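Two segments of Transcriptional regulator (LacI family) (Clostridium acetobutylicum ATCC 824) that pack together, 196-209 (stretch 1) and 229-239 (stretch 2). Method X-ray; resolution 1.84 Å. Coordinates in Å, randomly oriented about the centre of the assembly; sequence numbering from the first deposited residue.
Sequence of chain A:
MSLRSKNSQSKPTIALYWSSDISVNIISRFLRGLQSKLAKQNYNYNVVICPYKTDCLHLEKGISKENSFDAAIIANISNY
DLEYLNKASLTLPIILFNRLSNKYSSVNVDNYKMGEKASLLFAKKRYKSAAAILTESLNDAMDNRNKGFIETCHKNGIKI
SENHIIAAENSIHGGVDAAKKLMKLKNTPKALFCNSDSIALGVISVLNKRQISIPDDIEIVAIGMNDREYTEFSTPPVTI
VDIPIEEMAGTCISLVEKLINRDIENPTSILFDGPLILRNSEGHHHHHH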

ATOM      1  N   SER A 196       3.733  -6.879   3.503  1.00 19.80           N
ATOM      2  CA  SER A 196       2.596  -7.144   2.598  1.00 20.48           C
ATOM      3  C   SER A 196       1.820  -8.352   3.115  1.00 21.33           C
ATOM      4  O   SER A 196       2.390  -9.263   3.760  1.00 18.88           O
ATOM      5  N   ASP A 197       0.516  -8.356   2.854  1.00 20.25           N
ATOM      6  CA  ASP A 197      -0.312  -9.503   3.232  1.00 20.77           C
ATOM      7  C   ASP A 197       0.013 -10.741   2.407  1.00 20.44           C
ATOM      8  O   ASP A 197      -0.095 -11.845   2.940  1.00 21.18           O
ATOM      9  N   SER A 198       0.463 -10.596   1.159  1.00 20.25           N
ATOM     10  CA  SER A 198       0.823 -11.777   0.353  1.00 21.12           C
ATOM     11  C   SER A 198       2.000 -12.492   1.009  1.00 20.53           C
ATOM     12  O   SER A 198       2.057 -13.713   1.069  1.00 20.62           O
ATOM     13  N   ILE A 199       2.946 -11.698   1.504  1.00 20.70           N
ATOM     14  CA  ILE A 199       4.089 -12.243   2.203  1.00 21.31           C
ATOM     15  C   ILE A 199       3.597 -13.009   3.423  1.00 20.45           C
ATOM     16  O   ILE A 199       4.024 -14.147   3.681  1.00 21.87           O
ATOM     17  N   ALA A 200       2.696 -12.401   4.185  1.00 19.92           N
ATOM     18  CA  ALA A 200       2.168 -13.046   5.403  1.00 19.72           C
ATOM     19  C   ALA A 200       1.445 -14.360   5.114  1.00 20.30           C
ATOM     20  O   ALA A 200       1.575 -15.338   5.862  1.00 20.05           O
ATOM     21  N   LEU A 201       0.707 -14.407   4.014  1.00 20.95           N
ATOM     22  CA  LEU A 201      -0.001 -15.645   3.660  1.00 21.07           C
ATOM     23  C   LEU A 201       0.971 -16.788   3.331  1.00 21.01           C
ATOM     24  O   LEU A 201       0.749 -17.941   3.750  1.00 21.41           O
ATOM     25  N   GLY A 202       2.061 -16.455   2.657  1.00 20.22           N
ATOM     26  CA  GLY A 202       3.114 -17.434   2.369  1.00 21.20           C
ATOM     27  C   GLY A 202       3.805 -17.909   3.648  1.00 21.59           C
ATOM     28  O   GLY A 202       4.105 -19.107   3.806  1.00 22.28           O
ATOM     29  N   VAL A 203       4.087 -16.964   4.538  1.00 21.34           N
ATOM     30  CA  VAL A 203       4.706 -17.282   5.844  1.00 21.76           C
ATOM     31  C   VAL A 203       3.859 -18.285   6.641  1.00 21.35           C
ATOM     32  O   VAL A 203       4.350 -19.306   7.121  1.00 21.31           O
ATOM     33  N   ILE A 204       2.568 -18.023   6.742  1.00 21.42           N
ATOM     34  CA  ILE A 204       1.675 -18.896   7.481  1.00 22.98           C
ATOM     35  C   ILE A 204       1.600 -20.282   6.824  1.00 23.57           C
ATOM     36  O   ILE A 204       1.464 -21.288   7.556  1.00 23.19           O
ATOM     37  N   SER A 205       1.726 -20.349   5.487  1.00 22.11           N
ATOM     38  CA  SER A 205       1.767 -21.633   4.771  1.00 25.18           C
ATOM     39  C   SER A 205       2.869 -22.515   5.406  1.00 25.56           C
ATOM     40  O   SER A 205       2.650 -23.684   5.763  1.00 25.68           O
ATOM     41  N   VAL A 206       4.043 -21.919   5.559  1.00 26.52           N
ATOM     42  CA  VAL A 206       5.219 -22.639   6.071  1.00 28.13           C
ATOM     43  C   VAL A 206       5.067 -22.932   7.570  1.00 28.40           C
ATOM     44  O   VAL A 206       5.294 -24.066   8.011  1.00 29.99           O
ATOM     45  N   LEU A 207       4.682 -21.930   8.356  1.00 28.44           N
ATOM     46  CA  LEU A 207       4.486 -22.121   9.795  1.00 29.67           C
ATOM     47  C   LEU A 207       3.450 -23.203  10.104  1.00 31.14           C
ATOM     48  O   LEU A 207       3.607 -23.958  11.087  1.00 31.74           O
ATOM     49  N   ASN A 208       2.386 -23.280   9.300  1.00 30.98           N
ATOM     50  CA  ASN A 208       1.397 -24.350   9.446  1.00 32.38           C
ATOM     51  C   ASN A 208       1.977 -25.753   9.161  1.00 34.09           C
ATOM     52  O   ASN A 208       1.750 -26.689   9.940  1.00 35.22           O
ATOM     53  N   LYS A 209       2.707 -25.893   8.057  1.00 35.82           N
ATOM     54  CA  LYS A 209       3.370 -27.147   7.682  1.00 39.06           C
ATOM     55  C   LYS A 209       4.335 -27.609   8.785  1.00 40.01           C
ATOM     56  O   LYS A 209       4.409 -28.789   9.098  1.00 41.00           O
ATOM     57  N   GLU A 229     -10.366  -9.908   2.517  1.00 21.27           N
ATOM     58  CA  GLU A 229     -10.928 -11.216   2.835  1.00 22.26           C
ATOM     59  C   GLU A 229      -9.895 -12.360   2.915  1.00 22.19           C
ATOM     60  O   GLU A 229     -10.134 -13.374   3.596  1.00 22.06           O
ATOM     61  N   TYR A 230      -8.782 -12.235   2.189  1.00 22.25           N
ATOM     62  CA  TYR A 230      -7.771 -13.298   2.223  1.00 23.00           C
ATOM     63  C   TYR A 230      -7.183 -13.453   3.624  1.00 22.83           C
ATOM     64  O   TYR A 230      -6.930 -14.561   4.095  1.00 22.91           O
ATOM     65  N   THR A 231      -6.967 -12.333   4.297  1.00 21.02           N
ATOM     66  CA  THR A 231      -6.421 -12.387   5.655  1.00 20.42           C
ATOM     67  C   THR A 231      -7.538 -12.515   6.713  1.00 21.16           C
ATOM     68  O   THR A 231      -7.270 -12.935   7.844  1.00 20.45           O
ATOM     69  N   GLU A 232      -8.783 -12.170   6.342  1.00 22.12           N
ATOM     70  CA  GLU A 232      -9.912 -12.346   7.286  1.00 23.04           C
ATOM     71  C   GLU A 232     -10.127 -13.835   7.553  1.00 23.30           C
ATOM     72  O   GLU A 232     -10.365 -14.243   8.684  1.00 22.80           O
ATOM     73  N   PHE A 233     -10.021 -14.637   6.502  1.00 23.04           N
ATOM     74  CA  PHE A 233     -10.414 -16.033   6.542  1.00 24.03           C
ATOM     75  C   PHE A 233      -9.290 -17.008   6.282  1.00 23.92           C
ATOM     76  O   PHE A 233      -9.554 -18.185   5.987  1.00 24.83           O
ATOM     77  N   SER A 234      -8.041 -16.540   6.351  1.00 23.76           N
ATOM     78  CA  SER A 234      -6.893 -17.449   6.269  1.00 23.45           C
ATOM     79  C   SER A 234      -6.880 -18.380   7.507  1.00 23.71           C
ATOM     80  O   SER A 234      -7.636 -18.169   8.462  1.00 24.30           O
ATOM     81  N   THR A 235      -6.042 -19.410   7.475  1.00 24.60           N
ATOM     82  CA  THR A 235      -5.880 -20.266   8.659  1.00 24.98           C
ATOM     83  C   THR A 235      -4.474 -20.058   9.216  1.00 25.21           C
ATOM     84  O   THR A 235      -3.510 -20.523   8.620  1.00 25.76           O
ATOM     85  N   PRO A 236      -4.337 -19.297  10.319  1.00 25.52           N
ATOM     86  CA  PRO A 236      -5.350 -18.557  11.042  1.00 25.69           C
ATOM     87  C   PRO A 236      -5.552 -17.172  10.397  1.00 24.87           C
ATOM     88  O   PRO A 236      -4.766 -16.798   9.517  1.00 24.45           O
ATOM     89  N   PRO A 237      -6.609 -16.442  10.797  1.00 25.31           N
ATOM     90  CA  PRO A 237      -6.749 -15.046  10.390  1.00 25.94           C
ATOM     91  C   PRO A 237      -5.525 -14.223  10.809  1.00 25.98           C
ATOM     92  O   PRO A 237      -4.923 -14.450  11.871  1.00 27.52           O
ATOM     93  N   VAL A 238      -5.136 -13.311   9.940  1.00 25.23           N
ATOM     94  CA  VAL A 238      -3.964 -12.473  10.131  1.00 24.04           C
ATOM     95  C   VAL A 238      -4.409 -11.048  10.438  1.00 23.70           C
ATOM     96  O   VAL A 238      -5.193 -10.425   9.685  1.00 21.77           O
ATOM     97  N   THR A 239      -3.881 -10.524  11.544  1.00 22.77           N
ATOM     98  CA  THR A 239      -4.081  -9.125  11.876  1.00 23.02           C
ATOM     99  C   THR A 239      -3.360  -8.232  10.890  1.00 21.82           C
ATOM    100  O   THR A 239      -2.203  -8.476  10.552  1.00 22.13           O
TER

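A single face of a helix packs against the end of a second helix and the irregular chain that follows it, in a small, mainly apolar contact closed at one end by a side-chain-to-backbone hydrogen bond. The first helix, 197-209, presents Asp197, Ala200, Leu201, Ile204 and Asn208; Asp197, Ala200 or Leu201, Ile204 and Asn208 recur every three or four residues, so they fall on one side of the helix, with Leu201 at its flank pointing sideways.

At its start, Ser196 caps the helix, its OG accepting from Ile199 N at 3.1 Å. Asp197, chi1 p, points toward the other stretch yet meets it through its aliphatic part: CB lies 3.7 Å from Thr231 CG2. Ala200 points its methyl toward the other stretch, CB 4.2 Å from Val238 CG1, an apolar contact made without a longer side chain.

Leu201 (m, t) leaves its CA sideways, but the branched end reaches across, placing CD2 3.7 Å from Ser234 CB and CD1 4.0 Å from Tyr230 CB. Tyr230, chi1 m, thus contributes the base of its side chain while its ring leads away.

Ile204 (m, t) is buried and fills the middle. Its CD1 comes to 3.1 Å from CG2 of Val238 (t), unusually tight for two methyl carbons, while its CG2 lies 3.7 Å from Pro236 CD. The proline ring, following a cis peptide bond, offers a compact apolar surface here.

Asn208, chi1 m, occupies the exposed margin, where an amide can serve both solvent and protein. Its ND2 donates to Thr235 O at 2.7 Å with an angle of 160°, satisfying a carbonyl in a segment without regular secondary structure.

Two bonds within the second stretch help hold this segment in shape: Ser234 OG (chi1 p) donates to Pro236 O at 2.7 Å, and Val238 N donates to Thr231 O at 3.0 Å.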

ATOM      1  CB  SER A 196       3.041  -7.331   1.130  1.00 21.00           C
ATOM      2  OG  SER A 196       3.245  -8.687   0.798  1.00 23.42           O
ATOM      3  CB  ASP A 197      -1.803  -9.199   3.109  1.00 21.40           C
ATOM      4  CG  ASP A 197      -2.179  -8.809   1.690  1.00 24.56           C
ATOM      5  OD1 ASP A 197      -1.688  -7.756   1.236  1.00 23.18           O
ATOM      6  OD2 ASP A 197      -2.889  -9.600   1.008  1.00 30.77           O
ATOM      7  CB  SER A 198       1.226 -11.389  -1.081  1.00 20.85           C
ATOM      8  OG  SER A 198       0.078 -10.967  -1.788  1.00 25.42           O
ATOM      9  CB  ILE A 199       5.093 -11.116   2.554  1.00 20.92           C
ATOM     10  CG1 ILE A 199       5.887 -10.702   1.294  1.00 21.57           C
ATOM     11  CG2 ILE A 199       6.006 -11.537   3.720  1.00 22.25           C
ATOM     12  CD1 ILE A 199       6.761  -9.518   1.522  1.00 22.69           C
ATOM     13  CB  ALA A 200       1.232 -12.076   6.141  1.00 19.58           C
ATOM     14  CB  LEU A 201      -0.947 -15.428   2.485  1.00 20.85           C
ATOM     15  CG  LEU A 201      -2.140 -14.524   2.824  1.00 21.58           C
ATOM     16  CD1 LEU A 201      -2.886 -14.213   1.510  1.00 20.24           C
ATOM     17  CD2 LEU A 201      -3.049 -15.126   3.964  1.00 22.54           C
ATOM     18  CB  VAL A 203       4.955 -16.034   6.672  1.00 22.01           C
ATOM     19  CG1 VAL A 203       5.317 -16.442   8.147  1.00 22.45           C
ATOM     20  CG2 VAL A 203       6.020 -15.124   6.014  1.00 22.09           C
ATOM     21  CB  ILE A 204       0.295 -18.226   7.632  1.00 24.93           C
ATOM     22  CG1 ILE A 204       0.390 -17.129   8.672  1.00 24.87           C
ATOM     23  CG2 ILE A 204      -0.787 -19.204   8.024  1.00 30.01           C
ATOM     24  CD1 ILE A 204      -0.604 -16.035   8.379  1.00 32.97           C
ATOM     25  CB  SER A 205       2.048 -21.413   3.273  1.00 24.14           C
ATOM     26  OG  SER A 205       2.183 -22.621   2.545  1.00 29.62           O
ATOM     27  CB  VAL A 206       6.510 -21.862   5.776  1.00 27.45           C
ATOM     28  CG1 VAL A 206       7.725 -22.528   6.471  1.00 28.76           C
ATOM     29  CG2 VAL A 206       6.744 -21.789   4.294  1.00 28.32           C
ATOM     30  CB  LEU A 207       4.089 -20.812  10.488  1.00 28.95           C
ATOM     31  CG  LEU A 207       4.970 -19.570  10.390  1.00 28.01           C
ATOM     32  CD1 LEU A 207       4.405 -18.518  11.318  1.00 28.64           C
ATOM     33  CD2 LEU A 207       6.441 -19.831  10.705  1.00 29.73           C
ATOM     34  CB  ASN A 208       0.177 -24.090   8.563  1.00 31.42           C
ATOM     35  CG  ASN A 208      -0.722 -22.989   9.120  1.00 30.77           C
ATOM     36  OD1 ASN A 208      -0.558 -22.562  10.266  1.00 28.22           O
ATOM     37  ND2 ASN A 208      -1.692 -22.540   8.317  1.00 28.87           N
ATOM     38  CB  LYS A 209       4.152 -27.001   6.363  1.00 38.37           C
ATOM     39  CG  LYS A 209       3.343 -27.200   5.086  1.00 41.26           C
ATOM     40  CD  LYS A 209       4.234 -27.316   3.826  1.00 41.36           C
ATOM     41  CE  LYS A 209       4.864 -28.714   3.700  1.00 47.62           C
ATOM     42  NZ  LYS A 209       5.296 -29.112   2.306  1.00 49.96           N
ATOM     43  CB  GLU A 229     -12.083 -11.586   1.878  1.00 22.53           C
ATOM     44  CG  GLU A 229     -13.377 -10.886   2.294  1.00 24.44           C
ATOM     45  CD  GLU A 229     -14.620 -11.395   1.592  1.00 28.38           C
ATOM     46  OE1 GLU A 229     -14.618 -12.514   1.028  1.00 26.23           O
ATOM     47  OE2 GLU A 229     -15.612 -10.638   1.613  1.00 32.07           O
ATOM     48  CB  TYR A 230      -6.675 -13.081   1.181  1.00 23.53           C
ATOM     49  CG  TYR A 230      -7.128 -13.329  -0.232  1.00 25.50           C
ATOM     50  CD1 TYR A 230      -7.324 -14.632  -0.711  1.00 24.85           C
ATOM     51  CD2 TYR A 230      -7.351 -12.268  -1.101  1.00 24.32           C
ATOM     52  CE1 TYR A 230      -7.751 -14.866  -2.025  1.00 26.36           C
ATOM     53  CE2 TYR A 230      -7.778 -12.493  -2.432  1.00 26.66           C
ATOM     54  CZ  TYR A 230      -7.966 -13.787  -2.874  1.00 27.06           C
ATOM     55  OH  TYR A 230      -8.386 -14.012  -4.161  1.00 28.55           O
ATOM     56  CB  THR A 231      -5.558 -11.147   5.958  1.00 19.77           C
ATOM     57  OG1 THR A 231      -6.293  -9.961   5.608  1.00 17.98           O
ATOM     58  CG2 THR A 231      -4.234 -11.197   5.147  1.00 19.11           C
ATOM     59  CB  GLU A 232     -11.212 -11.737   6.755  1.00 23.08           C
ATOM     60  CG  GLU A 232     -12.370 -11.749   7.806  1.00 23.08           C
ATOM     61  CD  GLU A 232     -13.647 -11.107   7.328  1.00 26.74           C
ATOM     62  OE1 GLU A 232     -13.709 -10.624   6.188  1.00 25.74           O
ATOM     63  OE2 GLU A 232     -14.635 -11.119   8.100  1.00 32.03           O
ATOM     64  CB  PHE A 233     -11.552 -16.298   5.552  1.00 24.12           C
ATOM     65  CG  PHE A 233     -12.799 -15.477   5.799  1.00 24.43           C
ATOM     66  CD1 PHE A 233     -13.607 -15.705   6.908  1.00 24.79           C
ATOM     67  CD2 PHE A 233     -13.182 -14.501   4.876  1.00 25.56           C
ATOM     68  CE1 PHE A 233     -14.803 -14.945   7.137  1.00 26.40           C
ATOM     69  CE2 PHE A 233     -14.364 -13.744   5.051  1.00 26.34           C
ATOM     70  CZ  PHE A 233     -15.179 -13.953   6.186  1.00 25.70           C
ATOM     71  CB  SER A 234      -5.586 -16.670   6.194  1.00 22.71           C
ATOM     72  OG  SER A 234      -5.570 -15.695   7.227  1.00 22.47           O
ATOM     73  CB  THR A 235      -6.133 -21.765   8.312  1.00 24.17           C
ATOM     74  OG1 THR A 235      -7.486 -21.924   7.840  1.00 24.02           O
ATOM     75  CG2 THR A 235      -5.938 -22.642   9.572  1.00 26.48           C
ATOM     76  CB  PRO A 236      -4.699 -18.390  12.424  1.00 25.93           C
ATOM     77  CG  PRO A 236      -3.327 -18.155  12.100  1.00 25.94           C
ATOM     78  CD  PRO A 236      -3.010 -19.097  10.943  1.00 26.34           C
ATOM     79  CB  PRO A 237      -8.039 -14.610  11.100  1.00 25.79           C
ATOM     80  CG  PRO A 237      -8.846 -15.920  11.161  1.00 26.20           C
ATOM     81  CD  PRO A 237      -7.783 -16.884  11.575  1.00 25.85           C
ATOM     82  CB  VAL A 238      -3.127 -12.445   8.832  1.00 24.61           C
ATOM     83  CG1 VAL A 238      -1.858 -11.508   8.959  1.00 25.82           C
ATOM     84  CG2 VAL A 238      -2.734 -13.837   8.446  1.00 27.41           C
ATOM     85  CB  THR A 239      -3.608  -8.829  13.301  1.00 22.72           C
ATOM     86  OG1 THR A 239      -4.552  -9.426  14.195  1.00 25.24           O
ATOM     87  CG2 THR A 239      -3.525  -7.301  13.549  1.00 23.96           C
TER